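Local atomic coordinates of KLLA0F20702p (Kluyveromyces lactis, PDB entry 5Y5A), a protein that probably helps recruit telomerase to telomeres by binding Cdc13, as an Est1-family telomerase subunit. Residues S261-L266 with F372-M377; K434-V439 with P493-L498; E236-R241 with A255-R260. One frame throughout, in Å; residues are numbered along the deposited sequence.

Contact 1. Residues S261-L266 with F372-M377; sequences SSLSRL and FHMYQM
Leu-263 reaches across with its branched end toward two methionines and a histidine of 372-377. It runs antiparallel to the side chain of Met-377, CD2 lying 4.1 Å from Met-377 SD, and stands roughly at a right angle to His-373, touching its CB with the same methyl. Met-374 crosses Leu-263 at a slant, SD being 4.2 Å from Leu-263 CG. That side chain is folded at two successive bonds, and the turn at chi3 (-75°) sets CE 3.6 Å from Ser-262 OG, while SD rests 3.7 Å from Ser-262 CB. In the fold, this joins the C-terminal end of helix 251-263 to the long helix 339-379 within the Est1 DNA/RNA-binding region, an all-helical part that belongs to the TPR clan. A serine suits the helix end: its hydroxyl can return to the chain, here to Phe-258 O, and its small CB lets the thioether come close. Methionine suits the other side because its unbranched chain can bend to bring SD and CE onto Ser-262 while SD still touches Leu-263. Ile-272 of helix 271-279 touches Ser-262, Met-374 and Met-377 alike. The ring of His-373 serves another neighbour, its NE2 being hydrogen-bonded to Trp-432 NE1.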
loop_
_atom_site.group_PDB
_atom_site.type_symbol
_atom_site.label_atom_id
_atom_site.label_comp_id
_atom_site.label_asym_id
_atom_site.label_seq_id
_atom_site.Cartn_x
_atom_site.Cartn_y
_atom_site.Cartn_z
ATOM N N SER A 261 -2.543 -3.192 -3.350
ATOM C CA SER A 261 -3.674 -4.082 -3.136
ATOM C C SER A 261 -3.554 -5.304 -4.030
ATOM O O SER A 261 -4.142 -6.342 -3.755
ATOM C CB SER A 261 -4.996 -3.361 -3.408
ATOM O OG SER A 261 -5.296 -3.382 -4.792
ATOM N N SER A 262 -2.786 -5.160 -5.106
ATOM C CA SER A 262 -2.611 -6.228 -6.077
ATOM C C SER A 262 -1.435 -7.112 -5.733
ATOM O O SER A 262 -1.344 -8.222 -6.223
ATOM C CB SER A 262 -2.396 -5.659 -7.481
ATOM O OG SER A 262 -3.420 -4.760 -7.836
ATOM N N LEU A 263 -0.523 -6.600 -4.909
ATOM C CA LEU A 263 0.758 -7.262 -4.661
ATOM C C LEU A 263 0.990 -7.643 -3.193
ATOM O O LEU A 263 2.082 -8.080 -2.827
ATOM C CB LEU A 263 1.902 -6.362 -5.129
ATOM C CG LEU A 263 1.911 -5.953 -6.601
ATOM C CD1 LEU A 263 3.060 -5.002 -6.839
ATOM C CD2 LEU A 263 2.058 -7.185 -7.464
ATOM N N SER A 264 -0.017 -7.465 -2.345
ATOM C CA SER A 264 0.120 -7.884 -0.959
ATOM C C SER A 264 0.001 -9.402 -0.915
ATOM O O SER A 264 -0.463 -10.011 -1.877
ATOM C CB SER A 264 -0.928 -7.208 -0.066
ATOM O OG SER A 264 -2.239 -7.668 -0.348
ATOM N N ARG A 265 0.407 -10.013 0.193
ATOM C CA ARG A 265 0.444 -11.469 0.273
ATOM C C ARG A 265 -0.940 -12.097 0.047
ATOM O O ARG A 265 -1.044 -13.201 -0.502
ATOM C CB ARG A 265 1.029 -11.924 1.621
ATOM C CG ARG A 265 1.279 -13.447 1.689
ATOM C CD ARG A 265 2.299 -13.817 2.770
ATOM N NE ARG A 265 1.886 -13.339 4.084
ATOM C CZ ARG A 265 1.162 -14.047 4.937
ATOM N NH1 ARG A 265 0.789 -15.283 4.622
ATOM N NH2 ARG A 265 0.823 -13.527 6.112
ATOM N N LEU A 266 -1.994 -11.391 0.453
ATOM C CA LEU A 266 -3.371 -11.784 0.121
ATOM C C LEU A 266 -4.072 -10.670 -0.666
ATOM O O LEU A 266 -4.830 -9.876 -0.100
ATOM C CB LEU A 266 -4.165 -12.109 1.385
ATOM C CG LEU A 266 -3.888 -13.477 2.010
ATOM C CD1 LEU A 266 -4.622 -13.599 3.322
ATOM C CD2 LEU A 266 -4.325 -14.574 1.061
ATOM N N PHE A 372 6.476 -2.784 -11.928
ATOM C CA PHE A 372 7.179 -3.747 -12.777
ATOM C C PHE A 372 6.485 -5.102 -12.679
ATOM O O PHE A 372 6.414 -5.848 -13.658
ATOM C CB PHE A 372 8.666 -3.877 -12.393
ATOM C CG PHE A 372 9.406 -4.952 -13.175
ATOM C CD1 PHE A 372 9.821 -4.719 -14.480
ATOM C CD2 PHE A 372 9.688 -6.181 -12.599
ATOM C CE1 PHE A 372 10.491 -5.693 -15.202
ATOM C CE2 PHE A 372 10.361 -7.173 -13.319
ATOM C CZ PHE A 372 10.762 -6.928 -14.619
ATOM N N HIS A 373 5.968 -5.419 -11.496
ATOM C CA HIS A 373 5.267 -6.685 -11.309
ATOM C C HIS A 373 3.816 -6.567 -11.773
ATOM O O HIS A 373 3.222 -7.551 -12.174
ATOM C CB HIS A 373 5.341 -7.135 -9.850
ATOM C CG HIS A 373 6.744 -7.278 -9.343
ATOM N ND1 HIS A 373 7.454 -8.455 -9.446
ATOM C CD2 HIS A 373 7.576 -6.381 -8.764
ATOM C CE1 HIS A 373 8.660 -8.281 -8.936
ATOM N NE2 HIS A 373 8.761 -7.034 -8.513
ATOM N N MET A 374 3.249 -5.363 -11.722
ATOM C CA MET A 374 1.962 -5.124 -12.382
ATOM C C MET A 374 2.115 -5.458 -13.871
ATOM O O MET A 374 1.295 -6.172 -14.448
ATOM C CB MET A 374 1.494 -3.676 -12.200
ATOM C CG MET A 374 1.256 -3.265 -10.743
ATOM S SD MET A 374 0.011 -4.280 -9.904
ATOM C CE MET A 374 -1.497 -3.631 -10.630
ATOM N N TYR A 375 3.179 -4.929 -14.474
ATOM C CA TYR A 375 3.509 -5.196 -15.870
ATOM C C TYR A 375 3.513 -6.699 -16.181
ATOM O O TYR A 375 2.961 -7.127 -17.196
ATOM C CB TYR A 375 4.882 -4.585 -16.226
ATOM C CG TYR A 375 5.299 -4.750 -17.683
ATOM C CD1 TYR A 375 5.719 -5.979 -18.173
ATOM C CD2 TYR A 375 5.281 -3.669 -18.564
ATOM C CE1 TYR A 375 6.091 -6.143 -19.489
ATOM C CE2 TYR A 375 5.658 -3.825 -19.892
ATOM C CZ TYR A 375 6.066 -5.067 -20.341
ATOM O OH TYR A 375 6.446 -5.247 -21.646
ATOM N N GLN A 376 4.148 -7.496 -15.327
ATOM C CA GLN A 376 4.280 -8.927 -15.611
ATOM C C GLN A 376 2.958 -9.645 -15.456
ATOM O O GLN A 376 2.673 -10.575 -16.201
ATOM C CB GLN A 376 5.342 -9.567 -14.710
ATOM C CG GLN A 376 6.742 -8.980 -14.903
ATOM C CD GLN A 376 7.801 -9.778 -14.180
ATOM O OE1 GLN A 376 8.805 -10.176 -14.772
ATOM N NE2 GLN A 376 7.576 -10.034 -12.892
ATOM N N MET A 377 2.143 -9.224 -14.496
ATOM C CA MET A 377 0.834 -9.850 -14.335
ATOM C C MET A 377 -0.104 -9.448 -15.464
ATOM O O MET A 377 -0.900 -10.253 -15.921
ATOM C CB MET A 377 0.207 -9.494 -12.994
ATOM C CG MET A 377 0.914 -10.102 -11.800
ATOM S SD MET A 377 0.149 -9.519 -10.281
ATOM C CE MET A 377 -1.315 -10.540 -10.238
#

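Contact 2. Residues K434-V439 with P493-L498; sequences KSHKNV and PTKFTL
Lys-495 lays its aliphatic chain over Ser-435, covering both the side chain and the carbonyl of that residue. It belongs to a type I' beta turn running from Thr-494 to Thr-497, whose two central residues, Lys-495 and Phe-496, both have positive phi, and the turn packs on the short link between helix 421-433 and helix 437-444 of the helical Est1 DNA/RNA-binding region. CG of the lysine, anti to its own carbonyl carbon (chi1 -55°), comes 3.5 Å from Ser-435 OG. Farther out, CE lies 3.3 Å from Ser-435 O, whereas NZ is 4.0 Å from the same oxygen. A long, flexible chain suits this exposed place because its methylenes can cover the link while the ammonium group stays near the surface. The serine hydroxyl meanwhile is hydrogen-bonded to Cys-431 O, one turn back.

His-436, at the N-cap position of helix 437-444, makes the polar link between the segments. Its NE2 donates to Pro-493 O over 2.8 Å, with an N-H...O angle of 142°; the oxygen lies at the ring edge, somewhat out of the ring plane, and the donor is only slightly tilted from the carbonyl plane. Ser-435 CB sits 3.6 Å above one face of the imidazole, toward its rim, and the rings of His-373 and Trp-432 also meet it, helping to fix its rotation. Histidine suits the spot by joining a flat packing surface to an N-H at its edge. A second proton on the ring would probably be disfavoured by the nearby ammonium group, Lys-495 NZ lying 4.5 Å from His-436 ND1.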
loop_
_atom_site.group_PDB
_atom_site.type_symbol
_atom_site.label_atom_id
_atom_site.label_comp_id
_atom_site.label_asym_id
_atom_site.label_seq_id
_atom_site.Cartn_x
_atom_site.Cartn_y
_atom_site.Cartn_z
ATOM N N LYS A 434 17.616 -8.019 -4.535
ATOM C CA LYS A 434 18.011 -9.342 -4.050
ATOM C C LYS A 434 16.877 -10.371 -4.107
ATOM O O LYS A 434 17.109 -11.564 -3.892
ATOM C CB LYS A 434 18.524 -9.258 -2.612
ATOM C CG LYS A 434 17.482 -9.594 -1.570
ATOM C CD LYS A 434 18.008 -9.384 -0.160
ATOM C CE LYS A 434 18.318 -10.707 0.509
ATOM N NZ LYS A 434 18.833 -10.505 1.890
ATOM N N SER A 435 15.663 -9.915 -4.387
ATOM C CA SER A 435 14.482 -10.774 -4.321
ATOM C C SER A 435 14.127 -11.440 -5.643
ATOM O O SER A 435 13.303 -12.342 -5.673
ATOM C CB SER A 435 13.260 -9.973 -3.844
ATOM O OG SER A 435 13.401 -9.548 -2.502
ATOM N N HIS A 436 14.707 -10.965 -6.737
ATOM C CA HIS A 436 14.336 -11.468 -8.056
ATOM C C HIS A 436 15.579 -11.647 -8.932
ATOM O O HIS A 436 16.301 -10.695 -9.216
ATOM C CB HIS A 436 13.324 -10.526 -8.716
ATOM C CG HIS A 436 12.161 -10.190 -7.836
ATOM N ND1 HIS A 436 11.122 -11.069 -7.605
ATOM C CD2 HIS A 436 11.879 -9.084 -7.105
ATOM C CE1 HIS A 436 10.253 -10.519 -6.781
ATOM N NE2 HIS A 436 10.695 -9.317 -6.450
ATOM N N LYS A 437 15.821 -12.880 -9.350
ATOM C CA LYS A 437 17.005 -13.209 -10.132
ATOM C C LYS A 437 17.157 -12.350 -11.387
ATOM O O LYS A 437 18.243 -11.848 -11.668
ATOM C CB LYS A 437 16.981 -14.686 -10.508
ATOM C CG LYS A 437 17.163 -15.593 -9.307
ATOM C CD LYS A 437 18.299 -15.087 -8.429
ATOM C CE LYS A 437 18.584 -16.038 -7.278
ATOM N NZ LYS A 437 19.663 -15.518 -6.399
ATOM N N ASN A 438 16.069 -12.176 -12.132
ATOM C CA ASN A 438 16.112 -11.364 -13.341
ATOM C C ASN A 438 16.480 -9.908 -13.042
ATOM O O ASN A 438 17.189 -9.267 -13.815
ATOM C CB ASN A 438 14.766 -11.433 -14.073
ATOM C CG ASN A 438 13.581 -11.058 -13.175
ATOM O OD1 ASN A 438 13.518 -11.452 -12.008
ATOM N ND2 ASN A 438 12.634 -10.301 -13.726
ATOM N N VAL A 439 15.994 -9.383 -11.921
ATOM C CA VAL A 439 16.263 -7.997 -11.568
ATOM C C VAL A 439 17.706 -7.864 -11.091
ATOM O O VAL A 439 18.404 -6.920 -11.453
ATOM C CB VAL A 439 15.283 -7.485 -10.494
ATOM C CG1 VAL A 439 15.634 -6.060 -10.081
ATOM C CG2 VAL A 439 13.862 -7.556 -11.019
ATOM N N PRO A 493 6.820 -7.710 -3.791
ATOM C CA PRO A 493 8.104 -7.561 -4.495
ATOM C C PRO A 493 9.356 -7.588 -3.606
ATOM O O PRO A 493 10.432 -7.884 -4.108
ATOM C CB PRO A 493 7.957 -6.199 -5.171
ATOM C CG PRO A 493 6.488 -6.102 -5.436
ATOM C CD PRO A 493 5.851 -6.684 -4.206
ATOM N N THR A 494 9.222 -7.277 -2.323
ATOM C CA THR A 494 10.352 -7.375 -1.404
ATOM C C THR A 494 10.204 -8.630 -0.542
ATOM O O THR A 494 10.851 -8.768 0.498
ATOM C CB THR A 494 10.473 -6.115 -0.511
ATOM O OG1 THR A 494 9.184 -5.778 0.024
ATOM C CG2 THR A 494 10.991 -4.926 -1.336
ATOM N N LYS A 495 9.337 -9.536 -0.998
ATOM C CA LYS A 495 9.093 -10.813 -0.329
ATOM C C LYS A 495 8.568 -10.683 1.093
ATOM O O LYS A 495 8.945 -11.462 1.973
ATOM C CB LYS A 495 10.353 -11.681 -0.335
ATOM C CG LYS A 495 10.940 -11.908 -1.714
ATOM C CD LYS A 495 10.079 -12.835 -2.539
ATOM C CE LYS A 495 10.839 -13.325 -3.758
ATOM N NZ LYS A 495 10.011 -14.249 -4.573
ATOM N N PHE A 496 7.719 -9.676 1.299
ATOM C CA PHE A 496 6.820 -9.576 2.452
ATOM C C PHE A 496 7.512 -8.986 3.675
ATOM O O PHE A 496 6.848 -8.600 4.640
ATOM C CB PHE A 496 6.291 -10.962 2.847
ATOM C CG PHE A 496 5.667 -11.711 1.703
ATOM C CD1 PHE A 496 4.762 -11.074 0.861
ATOM C CD2 PHE A 496 5.999 -13.034 1.445
ATOM C CE1 PHE A 496 4.183 -11.748 -0.208
ATOM C CE2 PHE A 496 5.417 -13.716 0.372
ATOM C CZ PHE A 496 4.506 -13.060 -0.456
ATOM N N THR A 497 8.839 -8.904 3.632
ATOM C CA THR A 497 9.593 -8.262 4.709
ATOM C C THR A 497 10.993 -7.902 4.181
ATOM O O THR A 497 11.597 -8.669 3.429
ATOM C CB THR A 497 9.675 -9.123 6.002
ATOM O OG1 THR A 497 10.305 -8.379 7.049
ATOM C CG2 THR A 497 10.437 -10.431 5.761
ATOM N N LEU A 498 11.491 -6.720 4.536
ATOM C CA LEU A 498 12.837 -6.318 4.117
ATOM C C LEU A 498 13.884 -7.190 4.813
ATOM O O LEU A 498 14.076 -7.102 6.027
ATOM C CB LEU A 498 13.088 -4.840 4.419
ATOM C CG LEU A 498 12.002 -3.878 3.934
ATOM C CD1 LEU A 498 12.368 -2.425 4.234
ATOM C CD2 LEU A 498 11.727 -4.078 2.445
#

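Contact 3. Residues E236-R241 with A255-R260; sequences ETFLQR and AYQFVR
Arg-241 curls round Gln-257 OE1, crossing the glutamine side chain at a slant, in an antiparallel helix hairpin of the kind from which TPR-clan folds are built. The helix axes of 236-241 and 255-260 come within 7.5 Å, their directions 165° apart. Arg-241 CB starts 3.4 Å from Gln-257 OE1, CG is a little farther off and CD passes the same oxygen at 3.8 Å. The bend at chi3 (-63°) then places NE, which donates to OE1 over 2.9 Å, approaching from above the amide plane; guanidinium and amide are perpendicular. At the tip, NH1 lies 3.1 Å above the Phe-238 ring plane, toward its rim, and is hydrogen-bonded to Ser-228 OG, while NH2 forms a salt bridge with Asp-225. An alanine here would probably leave Asp-225 without its charged mate and Gln-257 OE1 without its N-H donor. Arginine suits the place because its several N-H groups serve partners on two helices. Leu-239 and Phe-258 pack CD1 to CD1 at 4.0 Å. Phe-238 CE2 stands 3.7 Å over the centre of the Arg-260 guanidinium. That group's NH1 is hydrogen-bonded to Met-487 O and, in the guanidinium plane, to Tyr-256 OH at 3.0 Å.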
loop_
_atom_site.group_PDB
_atom_site.type_symbol
_atom_site.label_atom_id
_atom_site.label_comp_id
_atom_site.label_asym_id
_atom_site.label_seq_id
_atom_site.Cartn_x
_atom_site.Cartn_y
_atom_site.Cartn_z
ATOM N N GLU A 236 -7.390 -5.831 0.201
ATOM C CA GLU A 236 -8.648 -5.103 0.091
ATOM C C GLU A 236 -8.624 -3.779 0.852
ATOM O O GLU A 236 -9.261 -2.809 0.445
ATOM C CB GLU A 236 -9.810 -5.967 0.581
ATOM C CG GLU A 236 -11.182 -5.456 0.156
ATOM C CD GLU A 236 -11.425 -5.576 -1.344
ATOM O OE1 GLU A 236 -10.780 -6.428 -1.998
ATOM O OE2 GLU A 236 -12.275 -4.821 -1.867
ATOM N N THR A 237 -7.874 -3.735 1.946
ATOM C CA THR A 237 -7.757 -2.513 2.726
ATOM C C THR A 237 -7.103 -1.390 1.927
ATOM O O THR A 237 -7.528 -0.247 1.989
ATOM C CB THR A 237 -6.936 -2.735 3.993
ATOM O OG1 THR A 237 -7.348 -3.954 4.620
ATOM C CG2 THR A 237 -7.139 -1.573 4.941
ATOM N N PHE A 238 -6.053 -1.731 1.193
ATOM C CA PHE A 238 -5.370 -0.770 0.330
ATOM C C PHE A 238 -6.287 -0.347 -0.811
ATOM O O PHE A 238 -6.308 0.818 -1.199
ATOM C CB PHE A 238 -4.065 -1.371 -0.226
ATOM C CG PHE A 238 -3.042 -1.674 0.831
ATOM C CD1 PHE A 238 -3.070 -2.882 1.517
ATOM C CD2 PHE A 238 -2.048 -0.755 1.139
ATOM C CE1 PHE A 238 -2.124 -3.165 2.495
ATOM C CE2 PHE A 238 -1.098 -1.033 2.110
ATOM C CZ PHE A 238 -1.138 -2.238 2.790
ATOM N N LEU A 239 -7.053 -1.299 -1.338
ATOM C CA LEU A 239 -7.981 -0.998 -2.423
ATOM C C LEU A 239 -8.977 0.080 -2.003
ATOM O O LEU A 239 -9.213 1.050 -2.729
ATOM C CB LEU A 239 -8.738 -2.252 -2.869
ATOM C CG LEU A 239 -9.649 -1.964 -4.067
ATOM C CD1 LEU A 239 -8.862 -2.032 -5.375
ATOM C CD2 LEU A 239 -10.857 -2.879 -4.112
ATOM N N GLN A 240 -9.551 -0.085 -0.821
ATOM C CA GLN A 240 -10.580 0.836 -0.361
ATOM C C GLN A 240 -9.980 2.204 -0.060
ATOM O O GLN A 240 -10.614 3.234 -0.289
ATOM C CB GLN A 240 -11.296 0.269 0.860
ATOM C CG GLN A 240 -12.112 -0.979 0.558
ATOM C CD GLN A 240 -13.222 -0.730 -0.461
ATOM O OE1 GLN A 240 -13.838 0.340 -0.489
ATOM N NE2 GLN A 240 -13.479 -1.726 -1.303
ATOM N N ARG A 241 -8.742 2.212 0.423
ATOM C CA ARG A 241 -8.024 3.464 0.628
ATOM C C ARG A 241 -7.846 4.206 -0.692
ATOM O O ARG A 241 -8.034 5.421 -0.774
ATOM C CB ARG A 241 -6.662 3.208 1.259
ATOM C CG ARG A 241 -6.588 3.590 2.711
ATOM C CD ARG A 241 -5.187 3.993 3.072
ATOM N NE ARG A 241 -4.287 2.869 2.895
ATOM C CZ ARG A 241 -4.121 1.912 3.799
ATOM N NH1 ARG A 241 -3.279 0.916 3.561
ATOM N NH2 ARG A 241 -4.796 1.955 4.944
ATOM N N ALA A 255 -3.327 5.096 -7.501
ATOM C CA ALA A 255 -2.530 4.114 -8.231
ATOM C C ALA A 255 -1.633 3.328 -7.288
ATOM O O ALA A 255 -1.534 2.107 -7.383
ATOM C CB ALA A 255 -1.684 4.807 -9.307
ATOM N N TYR A 256 -0.968 4.039 -6.383
ATOM C CA TYR A 256 -0.077 3.400 -5.425
ATOM C C TYR A 256 -0.835 2.408 -4.538
ATOM O O TYR A 256 -0.407 1.270 -4.358
ATOM C CB TYR A 256 0.633 4.456 -4.566
ATOM C CG TYR A 256 1.357 3.864 -3.382
ATOM C CD1 TYR A 256 2.479 3.059 -3.554
ATOM C CD2 TYR A 256 0.908 4.097 -2.089
ATOM C CE1 TYR A 256 3.135 2.507 -2.466
ATOM C CE2 TYR A 256 1.558 3.554 -0.999
ATOM C CZ TYR A 256 2.664 2.763 -1.189
ATOM O OH TYR A 256 3.294 2.231 -0.088
ATOM N N GLN A 257 -1.971 2.841 -4.003
ATOM C CA GLN A 257 -2.797 1.975 -3.171
ATOM C C GLN A 257 -3.335 0.791 -3.974
ATOM O O GLN A 257 -3.418 -0.331 -3.464
ATOM C CB GLN A 257 -3.944 2.775 -2.556
ATOM C CG GLN A 257 -3.481 3.819 -1.541
ATOM C CD GLN A 257 -3.021 3.203 -0.224
ATOM O OE1 GLN A 257 -3.545 2.176 0.218
ATOM N NE2 GLN A 257 -2.042 3.829 0.405
ATOM N N PHE A 258 -3.696 1.038 -5.230
ATOM C CA PHE A 258 -4.139 -0.051 -6.102
ATOM C C PHE A 258 -3.022 -1.073 -6.323
ATOM O O PHE A 258 -3.275 -2.275 -6.380
ATOM C CB PHE A 258 -4.633 0.486 -7.454
ATOM C CG PHE A 258 -5.894 1.316 -7.359
ATOM C CD1 PHE A 258 -6.751 1.186 -6.272
ATOM C CD2 PHE A 258 -6.217 2.232 -8.355
ATOM C CE1 PHE A 258 -7.919 1.950 -6.182
ATOM C CE2 PHE A 258 -7.379 2.999 -8.271
ATOM C CZ PHE A 258 -8.228 2.859 -7.180
ATOM N N VAL A 259 -1.790 -0.591 -6.452
ATOM C CA VAL A 259 -0.650 -1.478 -6.654
ATOM C C VAL A 259 -0.393 -2.289 -5.391
ATOM O O VAL A 259 -0.170 -3.488 -5.459
ATOM C CB VAL A 259 0.618 -0.691 -7.039
ATOM C CG1 VAL A 259 1.852 -1.572 -6.915
ATOM C CG2 VAL A 259 0.485 -0.156 -8.461
ATOM N N ARG A 260 -0.450 -1.632 -4.232
ATOM C CA ARG A 260 -0.291 -2.336 -2.959
ATOM C C ARG A 260 -1.365 -3.423 -2.779
ATOM O O ARG A 260 -1.128 -4.443 -2.133
ATOM C CB ARG A 260 -0.348 -1.357 -1.782
ATOM C CG ARG A 260 0.811 -0.346 -1.705
ATOM C CD ARG A 260 2.163 -1.027 -1.478
ATOM N NE ARG A 260 2.145 -1.954 -0.350
ATOM C CZ ARG A 260 2.440 -1.621 0.905
ATOM N NH1 ARG A 260 2.773 -0.370 1.204
ATOM N NH2 ARG A 260 2.404 -2.542 1.865
#

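Overall arrangement
Helix 251-263 is common to contacts 1 and 3, whose centres are 11 Å apart: contact 3 pairs it with helix 235-247, and contact 1 takes its C-terminal end to helix 339-379. Met-374 CG of contact 1 lies 3.9 Å from Val-259 CG2 of contact 3. Contact 1 continues into contact 2, 12 Å away between centres, where His-373 CE1 is 3.4 Å from His-436 NE2 and Arg-265 CB is 3.7 Å from Phe-496 CE1. Contacts 2 and 3 do not touch, their centres being 20 Å apart. The bound peptide, presumably from Cdc13, accepts hydrogen bonds at its backbone from Arg-265 of contact 1 and Lys-437 of contact 2.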